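Local atomic coordinates of galactose mutarotase related enzyme (Lactobacillus casei, PDB entry 3Q1N), a protein that probably binds carbohydrate and may interconvert the anomers of a sugar, as an aldose 1-epimerase does. Residues Y271-L274 with G275-T278. Sequence-based numbering, arbitrary orientation.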
loop_
_atom_site.group_PDB
_atom_site.type_symbol
_atom_site.label_atom_id
_atom_site.label_comp_id
_atom_site.label_asym_id
_atom_site.label_seq_id
_atom_site.Cartn_x
_atom_site.Cartn_y
_atom_site.Cartn_z
ATOM N N TYR A 271 -2.752 -2.184 -20.779
ATOM C CA TYR A 271 -2.338 -3.526 -21.188
ATOM C C TYR A 271 -0.823 -3.694 -21.319
ATOM O O TYR A 271 -0.335 -4.833 -21.470
ATOM C CB TYR A 271 -2.993 -3.911 -22.520
ATOM C CG TYR A 271 -4.497 -4.134 -22.369
ATOM C CD1 TYR A 271 -4.999 -5.145 -21.533
ATOM C CD2 TYR A 271 -5.428 -3.362 -23.079
ATOM C CE1 TYR A 271 -6.384 -5.335 -21.372
ATOM C CE2 TYR A 271 -6.821 -3.544 -22.912
ATOM C CZ TYR A 271 -7.286 -4.559 -22.082
ATOM O OH TYR A 271 -8.636 -4.732 -21.963
ATOM N N THR A 272 -0.065 -2.595 -21.264
ATOM C CA THR A 272 1.404 -2.700 -21.268
ATOM C C THR A 272 2.079 -1.897 -20.121
ATOM O O THR A 272 3.320 -1.924 -20.020
ATOM C CB THR A 272 1.993 -2.141 -22.589
ATOM O OG1 THR A 272 1.637 -0.760 -22.729
ATOM C CG2 THR A 272 1.512 -2.928 -23.804
ATOM N N LYS A 273 1.282 -1.215 -19.296
ATOM C CA LYS A 273 1.762 -0.367 -18.185
ATOM C C LYS A 273 2.613 -1.202 -17.224
ATOM O O LYS A 273 2.200 -2.284 -16.785
ATOM C CB LYS A 273 0.584 0.283 -17.457
ATOM C CG LYS A 273 0.910 1.089 -16.229
ATOM C CD LYS A 273 -0.338 1.715 -15.564
ATOM C CE LYS A 273 -0.024 2.416 -14.278
ATOM N NZ LYS A 273 -1.228 3.076 -13.651
ATOM N N LEU A 274 3.820 -0.743 -16.950
ATOM C CA LEU A 274 4.730 -1.531 -16.104
ATOM C C LEU A 274 4.086 -1.733 -14.746
ATOM O O LEU A 274 3.613 -0.775 -14.123
ATOM C CB LEU A 274 6.073 -0.849 -15.934
ATOM C CG LEU A 274 7.165 -1.641 -15.222
ATOM C CD1 LEU A 274 7.582 -2.826 -16.132
ATOM C CD2 LEU A 274 8.394 -0.754 -14.850
ATOM N N GLY A 275 4.113 -2.990 -14.291
ATOM C CA GLY A 275 3.572 -3.386 -12.997
ATOM C C GLY A 275 2.125 -3.860 -13.020
ATOM O O GLY A 275 1.634 -4.405 -12.019
ATOM N N ASN A 276 1.400 -3.563 -14.091
ATOM C CA ASN A 276 0.079 -4.081 -14.251
ATOM C C ASN A 276 0.068 -5.599 -14.519
ATOM O O ASN A 276 1.025 -6.195 -15.052
ATOM C CB ASN A 276 -0.749 -3.357 -15.367
ATOM C CG ASN A 276 -1.437 -2.095 -14.899
ATOM O OD1 ASN A 276 -1.226 -1.620 -13.783
ATOM N ND2 ASN A 276 -2.313 -1.533 -15.777
ATOM N N THR A 277 -1.038 -6.198 -14.084
ATOM C CA THR A 277 -1.412 -7.573 -14.330
ATOM C C THR A 277 -2.678 -7.587 -15.194
ATOM O O THR A 277 -3.634 -6.906 -14.863
ATOM C CB THR A 277 -1.733 -8.287 -13.024
ATOM O OG1 THR A 277 -0.611 -8.221 -12.137
ATOM C CG2 THR A 277 -2.079 -9.810 -13.275
ATOM N N THR A 278 -2.664 -8.365 -16.280
ATOM C CA THR A 278 -3.848 -8.552 -17.124
ATOM C C THR A 278 -4.502 -9.905 -16.853
ATOM O O THR A 278 -3.905 -10.948 -17.056
ATOM C CB THR A 278 -3.568 -8.392 -18.633
ATOM O OG1 THR A 278 -3.021 -7.076 -18.878
ATOM C CG2 THR A 278 -4.891 -8.566 -19.469
HETATM O O HOH W 1 -1.845 -7.140 -21.287
HETATM O O HOH W 2 -2.811 0.541 -13.054
HETATM O O HOH W 3 1.187 -0.704 -12.521
#
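Lys-273 and Asn-276 open and close a type II beta turn that leads into the short strand 277-279 in this galactose mutarotase-like fold. The backbone N of Asn-276 donates to Lys-273 O over 3.1 Å, approaching from above the carbonyl plane. Gly-275, at the third position, has a positive phi (93°), where a CB would clash with Leu-274 O. The Lys-273 side chain leaves with CG anti to the backbone N (chi1 175°) and stays extended, running alongside the Asn-276 amide. Lys-273 CB lies 3.8 Å from Asn-276 ND2, CG passes slightly farther off, and CD returns to 3.8 Å from the same ND2. NZ donates to a water that also bonds to Asn-276 OD1, while a second water links OD1 to Leu-274 O. ND2 bonds to Trp-270 O. Replacing Asn-276 by alanine removes the amide, which would probably leave Trp-270 O without this donor and both waters without their OD1 partner. At the open end of the loop, Tyr-271, whose OH bonds to Ser-135 O, presents its ring edge to Thr-278, with Thr-278 CG2 in the ring plane 4.0 Å from Tyr-271 CD1. A third water bridges the same pair, 2.8 Å from Tyr-271 O and 2.7 Å from Thr-278 OG1.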